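Local coordinates for protein cadherin-23 (Mus musculus, PDB 5UZ8) that is a calcium-binding adhesion protein of the cadherin family, linked to hearing and probably serving mechanotransduction through its chain of extracellular cadherin repeats, at residues Y288-L293 with M310-V315; W81-V86 with P101-I106; G160-N165 with S175-E180. All blocks are in the same frame, centred on the assembly; numbering follows the deposited sequence.

Interaction 1 (Y288-L293 with M310-V315); sequences YERFNL and MLLVEV
Phe-291 and Val-313 form a hydrogen-bonded antiparallel pair, joined by Phe-291 N to Val-313 O at 3.0 Å and Val-313 N to Phe-291 O at 2.8 Å. Leu-293 and Leu-311 repeat the pattern, and the two strand axes run 170° apart. Where Glu-289 lies opposite Val-315, their CA atoms 6.1 Å apart, a water sits between the backbones, 2.6 Å from Glu-289 O and accepting from Val-315 N at 2.9 Å. On the face of Phe-291, Leu-293, Leu-311 and Val-313, the two leucines run alongside each other in the same direction, with Leu-293 CD1 4.2 Å from Leu-311 CD2; the same methyl reaches Val-313 CG2. Phe-291 turns its ring edge to Val-313 O. On the other face CG of Leu-312 stands anti to the backbone N (chi1 166°), and CD1 lies 3.2 Å from Phe-291 O. That methyl also covers one face of the Arg-290 guanidinium, toward its rim. The two segments belong to the hairpin of strands 290-298 and 306-316 in a cadherin domain: strand 306-316 also bonds to strand 227-233, while Phe-270 of strand 270-272 packs on Leu-293 and Val-313 and meets Phe-291 edge-to-face.

Interaction 2 (W81-V86 with P101-I106); sequences WLNFTV and PVYLEI
Over one face of the Trp-81 indole lies CA of Glu-105, offset toward the rim and 3.9 Å from the centroid of the six-membered ring in a CH-pi contact. The extended glutamate chain continues beside the indole, CB 3.5 Å from Trp-81 CZ3, and its carboxylate plane is only 16° from that of the ring. Phe-84 takes the same kind of contact from Val-102, whose CB stands 3.8 Å from the ring centroid, 17° off the normal, while Leu-104 CD1 meets the ring edge in plane. With CG of Phe-84 between the backbone N and the carbonyl carbon (chi1 55°), the ring lies alongside Val-102. On the face opposite Phe-84, the Asn-83 and Tyr-103 side chains pack across their pair. These strands form the antiparallel hairpin in one sheet of a cadherin beta-sandwich, with Leu-82, Phe-84, Val-102 and Leu-104 on the inner face; Leu-104 and Val-102 pack there on Ile-30 of strand 28-35. Leu-82 with Leu-104 and Phe-84 with Val-102 are hydrogen-bonded pairs, the shortest bond being Val-102 N to Phe-84 O at 2.7 Å. Farther along the inner face, Ile-106 CD1 touches Leu-82 CD1 at 3.9 Å.

Interaction 3 (G160-N165 with S175-E180); sequences GKFAIN and SSLDRE. With CA (calcium ion), chain G; CA (calcium ion), chain F; GSH (glutathione), chain L.
Lys-161 folds its side chain back so that its ammonium group grips segment 175-180, a charged group held there by uncharged oxygens. NZ donates to Ser-176 O at 2.9 Å and, weakly, to Ser-175 OG at 3.2 Å. Bends at chi2 (-45°) and chi3 (-71°) bring CD and CE round beside Ser-175, with CE also 4.0 Å from Leu-177 CD2. Ser-175 OG in turn donates to Gly-160 O at 2.7 Å, so this hydroxyl links the glycine carbonyl to the ammonium. An alanine in place of Lys-161 would probably leave Ser-176 O without this donor and take away the CE contact with Leu-177 CD2. Phe-162 and Leu-177 cross at about a right angle, Phe-162 CZ standing 3.9 Å from Leu-177 CD2.

Past Leu-177 the chain enters a calcium site of the kind that joins successive cadherin repeats. Asp-178 OD1 binds one calcium at 2.4 Å and accepts from Glu-180 N in an Asx turn, and Glu-180 OE2 bridges this ion and a second. Glutathione supplies OE1 to the first ion, and N3 of the same ligand donates at 3.0 Å to Asp-178 OD2, which also forms a salt bridge with Lys-181. Glu-127, Asp-215, Val-216, Asp-218 and Asp-251 supply further ligands to the pair. The contact runs from edge strand 162-164, whose Phe-162 reaches Ile-135, Leu-187 and Ile-211, to the loop before strand 184-193.

How the interactions relate
Interactions 1 and 2 hold equivalent hairpins in different cadherin domains, with centres about 102 Å apart and on opposite sides of the chain's centre. Each has one face packed within its domain and another with more exposed side chains, but interaction 2 uses aromatic faces where interaction 1 relies on aliphatic branches and a guanidinium. Interaction 3, in the domain between them, is no strand pair: it buries 242 Å², against 566 and 614 Å², and holds a loop through a lysine and a serine. Its apolar share is small, and its far end alone carries metal ligands. None of the three touches another; the nearest atoms of interactions 1 and 3 lie about 23 Å apart.

Interaction 1 (Y288-L293 with M310-V315)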
# COMPACT_ATOMS: atom_id res chain seq x y z
N TYR A 288 16.01 66.20 19.66
CA TYR A 288 15.70 65.67 20.97
C TYR A 288 14.85 64.38 20.93
O TYR A 288 14.74 63.69 21.94
CB TYR A 288 14.99 66.73 21.84
CG TYR A 288 13.54 66.95 21.45
CD1 TYR A 288 13.21 67.80 20.41
CD2 TYR A 288 12.50 66.25 22.09
CE1 TYR A 288 11.88 68.00 20.02
CE2 TYR A 288 11.18 66.43 21.70
CZ TYR A 288 10.88 67.30 20.65
OH TYR A 288 9.59 67.47 20.20
N GLU A 289 14.21 64.10 19.79
CA GLU A 289 13.18 63.03 19.73
C GLU A 289 13.79 61.63 19.74
O GLU A 289 14.83 61.40 19.12
CB GLU A 289 12.28 63.23 18.51
CG GLU A 289 11.61 64.61 18.51
CD GLU A 289 10.39 64.70 17.61
OE1 GLU A 289 10.45 65.39 16.58
OE2 GLU A 289 9.41 63.98 17.92
N ARG A 290 13.14 60.72 20.46
CA ARG A 290 13.55 59.31 20.54
C ARG A 290 12.29 58.46 20.61
O ARG A 290 11.36 58.77 21.34
CB ARG A 290 14.35 59.02 21.80
CG ARG A 290 15.62 59.85 21.96
CD ARG A 290 16.69 59.12 22.81
NE ARG A 290 16.19 57.90 23.46
CZ ARG A 290 16.75 56.68 23.41
NH1 ARG A 290 17.92 56.45 22.79
NH2 ARG A 290 16.14 55.67 24.04
N PHE A 291 12.28 57.38 19.84
CA PHE A 291 11.10 56.56 19.72
C PHE A 291 11.50 55.12 19.98
O PHE A 291 12.59 54.71 19.53
CB PHE A 291 10.55 56.67 18.31
CG PHE A 291 10.22 58.07 17.90
CD1 PHE A 291 11.18 58.87 17.30
CD2 PHE A 291 8.96 58.59 18.13
CE1 PHE A 291 10.89 60.17 16.92
CE2 PHE A 291 8.66 59.88 17.72
CZ PHE A 291 9.63 60.67 17.14
N ASN A 292 10.67 54.39 20.72
CA ASN A 292 10.78 52.92 20.72
C ASN A 292 9.45 52.38 20.22
O ASN A 292 8.46 52.33 20.91
CB ASN A 292 11.21 52.30 22.05
CG ASN A 292 11.93 50.95 21.87
OD1 ASN A 292 12.19 50.51 20.76
ND2 ASN A 292 12.25 50.30 22.97
N LEU A 293 9.46 52.06 18.93
CA LEU A 293 8.27 51.65 18.19
C LEU A 293 8.11 50.15 18.33
O LEU A 293 9.10 49.42 18.56
CB LEU A 293 8.42 51.97 16.71
CG LEU A 293 8.74 53.43 16.38
CD1 LEU A 293 8.99 53.65 14.88
CD2 LEU A 293 7.62 54.29 16.88
N MET A 310 10.89 45.35 18.55
CA MET A 310 10.98 46.76 18.90
C MET A 310 11.99 47.44 17.98
O MET A 310 12.97 46.83 17.53
CB MET A 310 11.36 46.94 20.38
CG MET A 310 10.31 46.39 21.35
SD MET A 310 8.63 46.96 20.99
CE MET A 310 7.61 45.97 22.08
N LEU A 311 11.73 48.72 17.68
CA LEU A 311 12.58 49.50 16.78
C LEU A 311 12.88 50.83 17.48
O LEU A 311 11.97 51.63 17.70
CB LEU A 311 11.89 49.74 15.44
CG LEU A 311 12.59 50.71 14.46
CD1 LEU A 311 13.97 50.22 14.07
CD2 LEU A 311 11.74 50.97 13.21
N LEU A 312 14.13 51.00 17.89
CA LEU A 312 14.57 52.25 18.50
C LEU A 312 14.95 53.20 17.37
O LEU A 312 15.71 52.82 16.48
CB LEU A 312 15.76 52.02 19.41
CG LEU A 312 16.53 53.26 19.86
CD1 LEU A 312 15.63 54.34 20.50
CD2 LEU A 312 17.65 52.81 20.80
N VAL A 313 14.40 54.42 17.39
CA VAL A 313 14.81 55.43 16.41
C VAL A 313 15.33 56.66 17.13
O VAL A 313 14.60 57.25 17.93
CB VAL A 313 13.64 55.86 15.53
CG1 VAL A 313 14.12 56.85 14.47
CG2 VAL A 313 12.97 54.66 14.89
N GLU A 314 16.59 56.99 16.90
CA GLU A 314 17.18 58.21 17.46
C GLU A 314 17.35 59.23 16.34
O GLU A 314 17.44 58.86 15.16
CB GLU A 314 18.51 57.94 18.18
CG GLU A 314 19.69 57.56 17.29
CD GLU A 314 21.04 57.71 17.99
OE1 GLU A 314 22.09 57.59 17.31
OE2 GLU A 314 21.04 57.94 19.23
N VAL A 315 17.36 60.50 16.69
CA VAL A 315 17.46 61.54 15.68
C VAL A 315 18.83 62.16 15.85
O VAL A 315 19.19 62.55 16.96
CB VAL A 315 16.35 62.60 15.82
CG1 VAL A 315 16.48 63.64 14.72
CG2 VAL A 315 14.97 61.95 15.78
O HOH W 1 17.41 61.33 19.47

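Interaction 2 (W81-V86 with P101-I106)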
# COMPACT_ATOMS: atom_id res chain seq x y z
N TRP A 81 -11.42 -31.45 -8.62
CA TRP A 81 -11.47 -32.90 -8.78
C TRP A 81 -11.39 -33.28 -10.26
O TRP A 81 -12.07 -32.68 -11.08
CB TRP A 81 -12.78 -33.44 -8.16
CG TRP A 81 -12.77 -33.33 -6.67
CD1 TRP A 81 -13.21 -32.29 -5.94
CD2 TRP A 81 -12.24 -34.29 -5.74
NE1 TRP A 81 -13.00 -32.52 -4.58
CE2 TRP A 81 -12.40 -33.75 -4.44
CE3 TRP A 81 -11.68 -35.57 -5.89
CZ2 TRP A 81 -12.01 -34.44 -3.30
CZ3 TRP A 81 -11.27 -36.26 -4.73
CH2 TRP A 81 -11.44 -35.69 -3.46
N LEU A 82 -10.54 -34.24 -10.59
CA LEU A 82 -10.57 -34.86 -11.92
C LEU A 82 -11.17 -36.25 -11.73
O LEU A 82 -10.50 -37.14 -11.19
CB LEU A 82 -9.18 -34.98 -12.52
CG LEU A 82 -8.50 -33.65 -12.83
CD1 LEU A 82 -7.06 -33.85 -13.26
CD2 LEU A 82 -9.31 -32.87 -13.85
N ASN A 83 -12.42 -36.43 -12.16
CA ASN A 83 -13.10 -37.71 -12.03
C ASN A 83 -13.24 -38.37 -13.40
O ASN A 83 -13.42 -37.70 -14.44
CB ASN A 83 -14.46 -37.52 -11.35
CG ASN A 83 -14.33 -36.82 -10.01
OD1 ASN A 83 -13.31 -36.93 -9.32
ND2 ASN A 83 -15.34 -36.04 -9.65
N PHE A 84 -13.18 -39.70 -13.41
CA PHE A 84 -13.36 -40.47 -14.61
C PHE A 84 -13.59 -41.93 -14.24
O PHE A 84 -13.55 -42.31 -13.07
CB PHE A 84 -12.17 -40.32 -15.58
CG PHE A 84 -10.85 -40.65 -14.98
CD1 PHE A 84 -10.16 -39.71 -14.20
CD2 PHE A 84 -10.28 -41.90 -15.18
CE1 PHE A 84 -8.93 -40.00 -13.68
CE2 PHE A 84 -9.03 -42.21 -14.62
CZ PHE A 84 -8.36 -41.25 -13.88
N THR A 85 -13.86 -42.71 -15.27
CA THR A 85 -14.10 -44.13 -15.14
C THR A 85 -13.02 -44.86 -15.90
O THR A 85 -12.69 -44.48 -17.03
CB THR A 85 -15.45 -44.45 -15.76
OG1 THR A 85 -16.47 -43.85 -14.97
CG2 THR A 85 -15.70 -45.92 -15.84
N VAL A 86 -12.50 -45.94 -15.31
CA VAL A 86 -11.61 -46.85 -16.01
C VAL A 86 -12.40 -48.09 -16.38
O VAL A 86 -13.10 -48.64 -15.53
CB VAL A 86 -10.42 -47.27 -15.14
CG1 VAL A 86 -9.54 -48.24 -15.92
CG2 VAL A 86 -9.58 -46.08 -14.70
N PRO A 101 -14.94 -46.15 -10.80
CA PRO A 101 -14.63 -44.73 -10.76
C PRO A 101 -13.27 -44.42 -10.19
O PRO A 101 -12.75 -45.15 -9.30
CB PRO A 101 -15.72 -44.13 -9.85
CG PRO A 101 -16.61 -45.24 -9.45
CD PRO A 101 -15.97 -46.53 -9.81
N VAL A 102 -12.72 -43.33 -10.69
CA VAL A 102 -11.50 -42.74 -10.15
C VAL A 102 -11.78 -41.30 -9.77
O VAL A 102 -12.44 -40.56 -10.51
CB VAL A 102 -10.30 -42.82 -11.14
CG1 VAL A 102 -9.05 -42.20 -10.53
CG2 VAL A 102 -10.01 -44.28 -11.50
N TYR A 103 -11.26 -40.91 -8.60
CA TYR A 103 -11.43 -39.54 -8.09
C TYR A 103 -10.03 -38.99 -7.77
O TYR A 103 -9.42 -39.38 -6.76
CB TYR A 103 -12.31 -39.52 -6.84
CG TYR A 103 -13.69 -40.16 -6.99
CD1 TYR A 103 -14.71 -39.53 -7.68
CD2 TYR A 103 -13.96 -41.39 -6.42
CE1 TYR A 103 -15.97 -40.11 -7.81
CE2 TYR A 103 -15.20 -41.99 -6.56
CZ TYR A 103 -16.20 -41.35 -7.25
OH TYR A 103 -17.44 -41.95 -7.33
N LEU A 104 -9.53 -38.08 -8.61
CA LEU A 104 -8.25 -37.44 -8.34
C LEU A 104 -8.47 -36.11 -7.64
O LEU A 104 -9.15 -35.22 -8.17
CB LEU A 104 -7.42 -37.26 -9.62
CG LEU A 104 -7.13 -38.50 -10.43
CD1 LEU A 104 -6.37 -38.10 -11.70
CD2 LEU A 104 -6.39 -39.54 -9.62
N GLU A 105 -7.90 -36.00 -6.45
CA GLU A 105 -8.09 -34.86 -5.56
C GLU A 105 -7.00 -33.85 -5.87
O GLU A 105 -5.83 -34.10 -5.61
CB GLU A 105 -7.99 -35.33 -4.11
CG GLU A 105 -8.17 -34.27 -3.03
CD GLU A 105 -8.22 -34.89 -1.63
OE1 GLU A 105 -7.91 -36.09 -1.47
OE2 GLU A 105 -8.58 -34.19 -0.69
N ILE A 106 -7.37 -32.73 -6.46
CA ILE A 106 -6.37 -31.72 -6.82
C ILE A 106 -5.94 -30.96 -5.56
O ILE A 106 -6.76 -30.58 -4.73
CB ILE A 106 -6.88 -30.79 -7.94
CG1 ILE A 106 -7.40 -31.59 -9.14
CG2 ILE A 106 -5.78 -29.86 -8.41
CD1 ILE A 106 -6.44 -32.67 -9.60

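Interaction 3 (G160-N165 with S175-E180)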
# COMPACT_ATOMS: atom_id res chain seq x y z
N GLY A 160 8.42 5.91 11.72
CA GLY A 160 7.87 6.20 13.04
C GLY A 160 6.65 7.11 13.02
O GLY A 160 6.16 7.47 14.10
N LYS A 161 6.14 7.47 11.83
CA LYS A 161 5.00 8.35 11.70
C LYS A 161 3.70 7.61 11.40
O LYS A 161 2.64 8.12 11.75
CB LYS A 161 5.22 9.37 10.57
CG LYS A 161 6.56 10.11 10.60
CD LYS A 161 6.93 10.61 11.97
CE LYS A 161 6.06 11.76 12.37
NZ LYS A 161 6.58 12.38 13.63
N PHE A 162 3.79 6.48 10.71
CA PHE A 162 2.65 5.68 10.30
C PHE A 162 2.85 4.21 10.62
O PHE A 162 3.99 3.71 10.66
CB PHE A 162 2.43 5.81 8.79
CG PHE A 162 2.28 7.23 8.35
CD1 PHE A 162 1.08 7.88 8.51
CD2 PHE A 162 3.38 7.95 7.88
CE1 PHE A 162 0.94 9.22 8.17
CE2 PHE A 162 3.25 9.28 7.52
CZ PHE A 162 2.02 9.91 7.67
N ALA A 163 1.73 3.53 10.81
CA ALA A 163 1.71 2.11 11.07
C ALA A 163 0.56 1.48 10.32
O ALA A 163 -0.44 2.14 10.00
CB ALA A 163 1.55 1.84 12.55
N ILE A 164 0.71 0.21 10.02
CA ILE A 164 -0.33 -0.53 9.32
C ILE A 164 -0.78 -1.69 10.16
O ILE A 164 0.05 -2.34 10.83
CB ILE A 164 0.15 -1.04 7.93
CG1 ILE A 164 -1.03 -1.53 7.09
CG2 ILE A 164 1.19 -2.15 8.08
CD1 ILE A 164 -0.73 -1.58 5.58
N ASN A 165 -2.08 -1.96 10.16
CA ASN A 165 -2.59 -3.15 10.82
C ASN A 165 -2.36 -4.35 9.90
O ASN A 165 -2.77 -4.35 8.75
CB ASN A 165 -4.07 -2.96 11.21
CG ASN A 165 -4.61 -4.14 11.94
OD1 ASN A 165 -4.87 -5.14 11.33
ND2 ASN A 165 -4.79 -4.04 13.31
N SER A 175 2.63 8.83 15.12
CA SER A 175 3.02 9.98 15.91
C SER A 175 2.71 11.27 15.15
O SER A 175 2.45 11.26 13.96
CB SER A 175 4.51 9.92 16.23
OG SER A 175 5.18 9.87 14.99
N SER A 176 2.73 12.39 15.86
CA SER A 176 2.17 13.62 15.29
C SER A 176 2.96 14.11 14.06
O SER A 176 4.18 13.95 13.96
CB SER A 176 2.08 14.72 16.35
OG SER A 176 3.35 15.00 16.86
N LEU A 177 2.23 14.66 13.11
CA LEU A 177 2.78 15.17 11.90
C LEU A 177 3.09 16.66 12.06
O LEU A 177 2.62 17.31 12.98
CB LEU A 177 1.79 14.94 10.75
CG LEU A 177 1.39 13.46 10.58
CD1 LEU A 177 0.51 13.28 9.35
CD2 LEU A 177 2.57 12.50 10.53
N ASP A 178 3.92 17.15 11.15
CA ASP A 178 4.30 18.56 11.07
C ASP A 178 4.62 18.85 9.63
O ASP A 178 5.69 18.47 9.12
CB ASP A 178 5.48 18.83 12.00
CG ASP A 178 5.92 20.30 12.01
OD1 ASP A 178 5.28 21.13 11.31
OD2 ASP A 178 6.91 20.60 12.71
N ARG A 179 3.72 19.56 8.96
CA ARG A 179 3.99 19.92 7.56
C ARG A 179 5.33 20.63 7.34
O ARG A 179 6.00 20.48 6.30
CB ARG A 179 2.88 20.79 7.00
CG ARG A 179 2.94 20.85 5.47
CD ARG A 179 2.19 22.07 4.97
NE ARG A 179 2.90 23.27 5.41
CZ ARG A 179 3.98 23.78 4.85
NH1 ARG A 179 4.47 23.32 3.69
NH2 ARG A 179 4.56 24.84 5.40
N GLU A 180 5.69 21.46 8.33
CA GLU A 180 6.89 22.24 8.22
C GLU A 180 8.19 21.37 8.26
O GLU A 180 9.24 21.81 7.78
CB GLU A 180 6.92 23.28 9.33
CG GLU A 180 6.05 24.50 9.10
CD GLU A 180 4.56 24.26 9.21
OE1 GLU A 180 3.83 24.63 8.26
OE2 GLU A 180 4.10 23.69 10.21
CA CA G . 3.48 22.49 12.00
CA CA F . 1.74 24.88 9.39
N1 GSH L . 6.11 21.08 18.26
CA1 GSH L . 4.87 21.52 17.64
C1 GSH L . 4.21 20.34 16.97
O11 GSH L . 4.82 19.25 16.97
O12 GSH L . 3.10 20.53 16.41
CB1 GSH L . 5.12 22.65 16.62
CG1 GSH L . 5.97 22.18 15.44
CD1 GSH L . 5.95 23.19 14.32
OE1 GSH L . 4.95 23.37 13.63
N2 GSH L . 7.09 23.83 14.10
CA2 GSH L . 7.32 24.69 12.96
C2 GSH L . 8.52 24.24 12.17
O2 GSH L . 9.15 25.07 11.53
CB2 GSH L . 7.47 26.13 13.43
SG2 GSH L . 5.91 26.65 14.18
N3 GSH L . 8.78 22.93 12.16
CA3 GSH L . 9.86 22.34 11.38
C3 GSH L . 10.91 21.68 12.25
O31 GSH L . 11.92 21.23 11.66
O32 GSH L . 10.73 21.57 13.49
O HOH W 2 3.10 20.67 13.59